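Local coordinates for protein putative O-GlcNAcase nagJ (Clostridium perfringens, PDB 6PV5) that probably releases terminal N-acetylhexosamine from glycans by hydrolysis as a family 84 glycoside hydrolase, its catalytic barrel lying within this N-terminal portion of a longer protein, at residues P184-R189 with A453-N458; W343-F348 with G374-P379. All coordinates share one frame; numbering follows the deposited sequence. Where two conformers were deposited one is given.

Interaction 1: P184-R189 with A453-N458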
ATOM      1  N   PRO A 184       7.717   8.794 -10.699  1.00 36.61           N
ATOM      2  CA  PRO A 184       6.804   8.824  -9.552  1.00 38.01           C
ATOM      3  C   PRO A 184       6.360  10.183  -9.012  1.00 39.78           C
ATOM      4  O   PRO A 184       7.164  11.115  -8.932  1.00 42.68           O
ATOM      5  CB  PRO A 184       7.654   8.168  -8.458  1.00 34.06           C
ATOM      6  CG  PRO A 184       9.099   8.540  -8.806  1.00 37.39           C
ATOM      7  CD  PRO A 184       9.126   8.607 -10.316  1.00 35.50           C
ATOM      8  N   SER A 185       5.095  10.243  -8.556  1.00 37.20           N
ATOM      9  CA  SER A 185       4.518  11.387  -7.857  1.00 34.66           C
ATOM     10  C   SER A 185       5.226  11.622  -6.526  1.00 34.52           C
ATOM     11  O   SER A 185       5.477  12.763  -6.154  1.00 36.72           O
ATOM     12  CB  SER A 185       3.042  11.187  -7.608  1.00 34.61           C
ATOM     13  OG  SER A 185       2.336  10.957  -8.820  1.00 36.53           O
ATOM     14  N   PHE A 186       5.477  10.549  -5.773  1.00 30.61           N
ATOM     15  CA  PHE A 186       6.081  10.697  -4.459  1.00 32.12           C
ATOM     16  C   PHE A 186       7.441  10.022  -4.489  1.00 32.25           C
ATOM     17  O   PHE A 186       7.567   8.958  -5.090  1.00 32.46           O
ATOM     18  CB  PHE A 186       5.231  10.065  -3.350  1.00 30.59           C
ATOM     19  CG  PHE A 186       3.860  10.664  -3.144  1.00 29.70           C
ATOM     20  CD1 PHE A 186       3.639  11.615  -2.163  1.00 30.19           C
ATOM     21  CD2 PHE A 186       2.786  10.271  -3.925  1.00 28.17           C
ATOM     22  CE1 PHE A 186       2.378  12.169  -1.982  1.00 29.72           C
ATOM     23  CE2 PHE A 186       1.526  10.823  -3.739  1.00 28.85           C
ATOM     24  CZ  PHE A 186       1.323  11.767  -2.759  1.00 27.56           C
ATOM     25  N   LYS A 187       8.426  10.641  -3.831  1.00 35.45           N
ATOM     26  CA  LYS A 187       9.803  10.186  -3.926  1.00 40.04           C
ATOM     27  C   LYS A 187      10.011   9.021  -2.970  1.00 39.20           C
ATOM     28  O   LYS A 187      10.959   8.248  -3.128  1.00 37.18           O
ATOM     29  CB  LYS A 187      10.797  11.302  -3.589  1.00 38.89           C
ATOM     30  CG  LYS A 187      10.785  11.745  -2.134  1.00 43.16           C
ATOM     31  CD  LYS A 187      11.815  12.812  -1.794  1.00 47.02           C
ATOM     32  CE  LYS A 187      11.801  13.119  -0.310  1.00 51.62           C
ATOM     33  NZ  LYS A 187      12.963  13.936   0.119  1.00 53.12           N
ATOM     34  N   MET A 188       9.162   8.961  -1.936  1.00 37.16           N
ATOM     35  CA  MET A 188       9.148   7.812  -1.050  1.00 35.08           C
ATOM     36  C   MET A 188       7.748   7.196  -1.041  1.00 33.88           C
ATOM     37  O   MET A 188       6.761   7.873  -0.735  1.00 30.36           O
ATOM     38  CB  MET A 188       9.580   8.159   0.371  1.00 37.90           C
ATOM     39  CG  MET A 188      10.019   6.920   1.110  1.00 41.52           C
ATOM     40  SD  MET A 188      10.041   7.062   2.896  1.00 49.74           S
ATOM     41  CE  MET A 188      11.196   5.743   3.261  1.00 53.00           C
ATOM     42  N   ARG A 189       7.705   5.913  -1.425  1.00 28.81           N
ATOM     43  CA  ARG A 189       6.497   5.102  -1.518  1.00 30.32           C
ATOM     44  C   ARG A 189       6.739   3.830  -0.711  1.00 31.60           C
ATOM     45  O   ARG A 189       7.428   2.940  -1.183  1.00 32.58           O
ATOM     46  CB  ARG A 189       6.194   4.774  -2.980  1.00 28.18           C
ATOM     47  CG  ARG A 189       6.048   6.002  -3.865  1.00 31.09           C
ATOM     48  CD  ARG A 189       6.123   5.735  -5.361  1.00 33.59           C
ATOM     49  NE  ARG A 189       7.249   4.863  -5.693  1.00 34.43           N
ATOM     50  CZ  ARG A 189       8.517   5.262  -5.824  1.00 36.66           C
ATOM     51  NH1 ARG A 189       8.847   6.535  -5.637  1.00 32.93           N
ATOM     52  NH2 ARG A 189       9.451   4.377  -6.139  1.00 33.84           N
ATOM     53  N   ALA A 453       0.407   1.553  -3.919  1.00 32.83           N
ATOM     54  CA  ALA A 453       1.536   1.615  -4.846  1.00 32.88           C
ATOM     55  C   ALA A 453       1.174   2.472  -6.056  1.00 32.02           C
ATOM     56  O   ALA A 453       2.011   3.212  -6.567  1.00 31.87           O
ATOM     57  CB  ALA A 453       1.947   0.231  -5.292  1.00 31.98           C
ATOM     58  N   ASP A 454      -0.071   2.329  -6.515  1.00 29.43           N
ATOM     59  CA  ASP A 454      -0.567   3.001  -7.704  1.00 31.46           C
ATOM     60  C   ASP A 454      -0.715   4.502  -7.430  1.00 33.35           C
ATOM     61  O   ASP A 454      -0.367   5.336  -8.270  1.00 32.76           O
ATOM     62  CB  ASP A 454      -1.849   2.321  -8.189  1.00 32.30           C
ATOM     63  CG  ASP A 454      -2.372   2.828  -9.519  1.00 34.81           C
ATOM     64  OD1 ASP A 454      -1.549   3.148 -10.390  1.00 40.04           O
ATOM     65  OD2 ASP A 454      -3.602   2.894  -9.676  1.00 37.77           O
ATOM     66  N   TYR A 455      -1.266   4.828  -6.256  1.00 31.55           N
ATOM     67  CA  TYR A 455      -1.498   6.196  -5.848  1.00 32.41           C
ATOM     68  C   TYR A 455      -0.154   6.891  -5.635  1.00 32.56           C
ATOM     69  O   TYR A 455       0.007   8.024  -6.067  1.00 30.04           O
ATOM     70  CB  TYR A 455      -2.306   6.271  -4.550  1.00 29.96           C
ATOM     71  CG  TYR A 455      -2.370   7.673  -3.990  1.00 28.79           C
ATOM     72  CD1 TYR A 455      -3.188   8.643  -4.565  1.00 29.38           C
ATOM     73  CD2 TYR A 455      -1.579   8.040  -2.915  1.00 28.01           C
ATOM     74  CE1 TYR A 455      -3.249   9.933  -4.061  1.00 28.95           C
ATOM     75  CE2 TYR A 455      -1.630   9.325  -2.397  1.00 28.75           C
ATOM     76  CZ  TYR A 455      -2.442  10.276  -2.991  1.00 27.60           C
ATOM     77  OH  TYR A 455      -2.489  11.533  -2.462  1.00 28.82           O
ATOM     78  N   GLY A 456       0.764   6.204  -4.934  1.00 32.19           N
ATOM     79  CA  GLY A 456       2.085   6.712  -4.624  1.00 33.84           C
ATOM     80  C   GLY A 456       2.867   7.007  -5.901  1.00 39.04           C
ATOM     81  O   GLY A 456       3.583   8.009  -5.983  1.00 40.22           O
ATOM     82  N   TRP A 457       2.697   6.136  -6.906  1.00 34.77           N
ATOM     83  CA  TRP A 457       3.455   6.273  -8.134  1.00 34.74           C
ATOM     84  C   TRP A 457       2.832   7.345  -9.029  1.00 35.49           C
ATOM     85  O   TRP A 457       3.548   8.077  -9.697  1.00 37.23           O
ATOM     86  CB  TRP A 457       3.583   4.935  -8.871  1.00 33.62           C
ATOM     87  CG  TRP A 457       4.440   5.051 -10.093  1.00 34.10           C
ATOM     88  CD1 TRP A 457       4.028   5.292 -11.372  1.00 32.72           C
ATOM     89  CD2 TRP A 457       5.879   5.007 -10.135  1.00 34.51           C
ATOM     90  NE1 TRP A 457       5.106   5.360 -12.210  1.00 33.35           N
ATOM     91  CE2 TRP A 457       6.257   5.208 -11.481  1.00 35.50           C
ATOM     92  CE3 TRP A 457       6.880   4.826  -9.178  1.00 33.74           C
ATOM     93  CZ2 TRP A 457       7.592   5.239 -11.880  1.00 31.79           C
ATOM     94  CZ3 TRP A 457       8.199   4.854  -9.576  1.00 36.72           C
ATOM     95  CH2 TRP A 457       8.547   5.053 -10.912  1.00 32.95           C
ATOM     96  N   ASN A 458       1.499   7.410  -9.068  1.00 34.73           N
ATOM     97  CA  ASN A 458       0.802   8.229 -10.045  1.00 36.83           C
ATOM     98  C   ASN A 458      -0.478   8.741  -9.397  1.00 35.71           C
ATOM     99  O   ASN A 458      -1.568   8.242  -9.697  1.00 35.27           O
ATOM    100  CB  ASN A 458       0.592   7.484 -11.373  1.00 34.62           C
ATOM    101  CG  ASN A 458       0.057   8.326 -12.525  1.00 38.50           C
ATOM    102  OD1 ASN A 458      -0.446   9.433 -12.341  1.00 36.25           O
ATOM    103  ND2 ASN A 458       0.113   7.788 -13.735  1.00 37.68           N
TER
HETATM  104  O   HOH W   1       4.890   2.728  -6.232  1.00 30.52           O

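Interaction 2: W343-F348 with G374-P379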
ATOM      1  N   TRP A 343      -0.675  13.848  14.671  1.00 26.10           N
ATOM      2  CA  TRP A 343      -1.855  14.138  13.865  1.00 26.09           C
ATOM      3  C   TRP A 343      -2.140  15.642  13.866  1.00 25.21           C
ATOM      4  O   TRP A 343      -1.791  16.354  14.799  1.00 27.72           O
ATOM      5  CB  TRP A 343      -3.056  13.250  14.265  1.00 24.56           C
ATOM      6  CG  TRP A 343      -3.616  13.469  15.637  1.00 23.16           C
ATOM      7  CD1 TRP A 343      -4.709  14.225  15.955  1.00 25.64           C
ATOM      8  CD2 TRP A 343      -3.132  12.934  16.881  1.00 25.01           C
ATOM      9  NE1 TRP A 343      -4.931  14.214  17.302  1.00 24.53           N
ATOM     10  CE2 TRP A 343      -4.003  13.393  17.891  1.00 26.31           C
ATOM     11  CE3 TRP A 343      -2.071  12.091  17.242  1.00 27.41           C
ATOM     12  CZ2 TRP A 343      -3.831  13.060  19.234  1.00 27.12           C
ATOM     13  CZ3 TRP A 343      -1.905  11.760  18.572  1.00 27.56           C
ATOM     14  CH2 TRP A 343      -2.764  12.250  19.557  1.00 26.03           C
ATOM     15  N   GLY A 344      -2.713  16.136  12.770  1.00 26.62           N
ATOM     16  CA  GLY A 344      -2.895  17.566  12.575  1.00 28.43           C
ATOM     17  C   GLY A 344      -3.553  18.273  13.758  1.00 29.26           C
ATOM     18  O   GLY A 344      -3.051  19.300  14.231  1.00 27.94           O
ATOM     19  N   SER A 345      -4.671  17.714  14.236  0.73 26.92           N
ATOM     20  CA  SER A 345      -5.401  18.336  15.332  0.73 26.94           C
ATOM     21  C   SER A 345      -4.579  18.411  16.620  0.73 28.93           C
ATOM     22  O   SER A 345      -4.770  19.345  17.405  0.73 28.51           O
ATOM     23  CB  SER A 345      -6.737  17.675  15.552  0.73 26.13           C
ATOM     24  OG  SER A 345      -7.521  17.835  14.375  0.73 28.03           O
ATOM     25  N   SER A 346      -3.687  17.431  16.844  1.00 28.19           N
ATOM     26  CA  SER A 346      -2.824  17.447  18.025  1.00 30.27           C
ATOM     27  C   SER A 346      -1.841  18.626  17.979  1.00 30.38           C
ATOM     28  O   SER A 346      -1.302  19.010  19.011  1.00 30.09           O
ATOM     29  CB  SER A 346      -2.080  16.143  18.236  1.00 29.97           C
ATOM     30  OG  SER A 346      -1.070  15.963  17.248  1.00 28.59           O
ATOM     31  N   MET A 347      -1.648  19.225  16.796  1.00 30.88           N
ATOM     32  CA  MET A 347      -0.572  20.188  16.582  1.00 33.09           C
ATOM     33  C   MET A 347      -1.064  21.612  16.839  1.00 37.77           C
ATOM     34  O   MET A 347      -0.245  22.525  16.950  1.00 34.01           O
ATOM     35  CB  MET A 347      -0.078  20.132  15.133  1.00 32.51           C
ATOM     36  CG  MET A 347       0.680  18.870  14.766  1.00 28.38           C
ATOM     37  SD  MET A 347       1.088  18.958  13.020  1.00 32.06           S
ATOM     38  CE  MET A 347       1.476  17.237  12.682  1.00 31.82           C
ATOM     39  N   PHE A 348      -2.398  21.791  16.880  1.00 34.76           N
ATOM     40  CA  PHE A 348      -3.007  23.114  16.903  1.00 37.46           C
ATOM     41  C   PHE A 348      -3.992  23.229  18.054  1.00 38.13           C
ATOM     42  O   PHE A 348      -4.787  22.328  18.298  1.00 37.30           O
ATOM     43  CB  PHE A 348      -3.757  23.419  15.600  1.00 33.52           C
ATOM     44  CG  PHE A 348      -2.860  23.477  14.392  1.00 34.96           C
ATOM     45  CD1 PHE A 348      -2.179  24.640  14.063  1.00 33.77           C
ATOM     46  CD2 PHE A 348      -2.684  22.367  13.590  1.00 31.21           C
ATOM     47  CE1 PHE A 348      -1.356  24.689  12.950  1.00 33.85           C
ATOM     48  CE2 PHE A 348      -1.833  22.403  12.498  1.00 33.76           C
ATOM     49  CZ  PHE A 348      -1.167  23.566  12.180  1.00 34.97           C
ATOM     50  N   GLY A 374      -2.229  12.849   9.084  1.00 24.38           N
ATOM     51  CA  GLY A 374      -3.373  13.625   8.615  1.00 23.15           C
ATOM     52  C   GLY A 374      -4.047  14.315   9.791  1.00 21.97           C
ATOM     53  O   GLY A 374      -3.446  14.417  10.859  1.00 23.30           O
ATOM     54  N   ASN A 375      -5.296  14.764   9.626  1.00 23.77           N
ATOM     55  CA  ASN A 375      -5.913  15.562  10.690  1.00 23.70           C
ATOM     56  C   ASN A 375      -6.093  14.730  11.955  1.00 24.23           C
ATOM     57  O   ASN A 375      -6.028  15.261  13.051  1.00 27.24           O
ATOM     58  CB  ASN A 375      -7.274  16.162  10.309  1.00 25.05           C
ATOM     59  CG  ASN A 375      -7.183  17.168   9.176  1.00 29.13           C
ATOM     60  OD1 ASN A 375      -6.104  17.643   8.839  1.00 27.12           O
ATOM     61  ND2 ASN A 375      -8.311  17.497   8.578  1.00 27.60           N
ATOM     62  N   ASP A 376      -6.350  13.428  11.788  1.00 25.19           N
ATOM     63  CA  ASP A 376      -6.566  12.527  12.913  1.00 26.19           C
ATOM     64  C   ASP A 376      -5.563  11.382  12.876  1.00 23.62           C
ATOM     65  O   ASP A 376      -4.856  11.202  11.890  1.00 23.37           O
ATOM     66  CB  ASP A 376      -7.983  11.962  12.834  1.00 27.07           C
ATOM     67  CG  ASP A 376      -8.983  13.106  12.762  1.00 31.96           C
ATOM     68  OD1 ASP A 376      -9.144  13.841  13.790  1.00 30.55           O
ATOM     69  OD2 ASP A 376      -9.522  13.315  11.665  1.00 34.30           O
ATOM     70  N   VAL A 377      -5.557  10.582  13.948  1.00 23.44           N
ATOM     71  CA  VAL A 377      -4.846   9.318  13.948  1.00 23.71           C
ATOM     72  C   VAL A 377      -5.307   8.425  12.798  1.00 27.03           C
ATOM     73  O   VAL A 377      -4.483   7.883  12.058  1.00 29.53           O
ATOM     74  CB  VAL A 377      -4.970   8.643  15.322  1.00 24.85           C
ATOM     75  CG1 VAL A 377      -4.166   7.342  15.379  1.00 23.88           C
ATOM     76  CG2 VAL A 377      -4.522   9.608  16.406  1.00 22.06           C
ATOM     77  N   ILE A 378      -6.630   8.278  12.644  1.00 26.69           N
ATOM     78  CA  ILE A 378      -7.195   7.591  11.489  1.00 28.21           C
ATOM     79  C   ILE A 378      -8.195   8.543  10.817  1.00 29.21           C
ATOM     80  O   ILE A 378      -9.347   8.607  11.222  1.00 25.90           O
ATOM     81  CB  ILE A 378      -7.860   6.247  11.891  1.00 30.81           C
ATOM     82  CG1 ILE A 378      -6.993   5.403  12.840  1.00 29.53           C
ATOM     83  CG2 ILE A 378      -8.260   5.429  10.660  1.00 29.14           C
ATOM     84  CD1 ILE A 378      -7.801   4.654  13.871  1.00 34.95           C
ATOM     85  N   PRO A 379      -7.809   9.329   9.781  1.00 29.18           N
ATOM     86  CA  PRO A 379      -8.706  10.347   9.211  1.00 28.03           C
ATOM     87  C   PRO A 379      -9.878   9.719   8.455  1.00 27.44           C
ATOM     88  O   PRO A 379      -9.677   9.008   7.464  1.00 25.44           O
ATOM     89  CB  PRO A 379      -7.799  11.138   8.254  1.00 28.05           C
ATOM     90  CG  PRO A 379      -6.392  10.816   8.754  1.00 28.20           C
ATOM     91  CD  PRO A 379      -6.477   9.349   9.159  1.00 26.81           C
TER
HETATM   92  O   HOH W   2      -9.807  16.285  14.161  1.00 46.58           O

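Interaction 1: P184-R189 with A453-N458
Trp457 O accepts two bonds from Ser185, whose backbone N lies at 2.9 Å and whose OG lies at 3.2 Å from that oxygen; Ser459 N also bonds to Ser185 OG. Both donors come from the same face of the carbonyl, above its plane, at the C-terminal end of helix 446-457, which follows the eighth strand of the (beta/alpha)8 barrel. Ser185 lies just ahead of strand 188-192, so the contact joins the entry to the first strand with that helix. One residue further back, Gly456 O takes the N-H of Phe186 (N to O 3.2 Å), nearly in line with its C=O bond, and also lies at the edge of the Phe186 ring. The Trp457 side chain starts out away from 184-189, but with CG anti to the backbone N (chi1 -176°) its ring end comes back to it. Pro184 CB sits over the six-membered ring, 3.8 Å from the centroid, a CH-pi contact. The Arg189 guanidinium turns a face to the indole edge, NE 3.5 Å from Trp457 CE3 and the planes 89° apart. It also has a salt bridge to Glu130, and its rotation is further fixed by an in-plane bond, Arg189 NH1 to Phe186 O at 2.8 Å.

Interaction 2: W343-F348 with G374-P379
Trp343 lies against the backbone of 374-379 from its first side-chain atom: its CB is 3.4 Å from Asp376 C. With chi1 at 66°, CG is set between the backbone N and the carbonyl carbon, near Val377 N and Asn375 O; CB, CG and CD1 lie against the backbone, and the ring then projects past it. On the five-membered ring, CD1 approaches Asn375 O at 3.4 Å, and this oxygen lies at the ring edge, near its plane. Farther out, Val377 CG2 covers one face, nearest CE3 and CD2 with CZ3 a little farther away, 3.8 Å from the six-membered ring centroid and 23° off the normal, which meets the geometry of a CH-pi contact. Ser346 CB packs on the opposite face, so the indole is held between two aliphatic groups. The backbones are joined beside it by two nearly straight bonds: Gly344 N to Gly374 O at 2.7 Å (176° at the hydrogen) and Ser345 N to Asn375 O at 3.0 Å. Ser346 OG turns back to Trp343 O at 2.6 Å, on a lone pair, closing the turn that begins at Trp343. The Trp343 side chain is about 6 Å from that of Asp305, the predicted proton donor, which places the contact beside the probable active site. Within the barrel, it joins the loop after strand 336-338 to the loop after strand 369-372, two neighbouring parallel strands; Met347 and Phe348 pack on helix 385-395, and Asn375 ND2 bonds to Asp387 of the same helix.

In the fold
From the N terminus, the chain first builds the mixed sheet that ends with strand 174-182, then passes through 184-189 into the first barrel strand. Interaction 1 closes a loop of 263 intervening residues when helix 446-457 returns to that entry point, after all eight parallel strands have been laid down. Interaction 2 is nested inside this loop: only 25 residues separate its segments, among them helix 355-363, which connects strands five and six. The long closure thus ties the beginning of the barrel to its end, while the short one ties two successive loops following adjacent strands. Their centres are 22 Å apart and their nearest atoms about 11 Å, without touching.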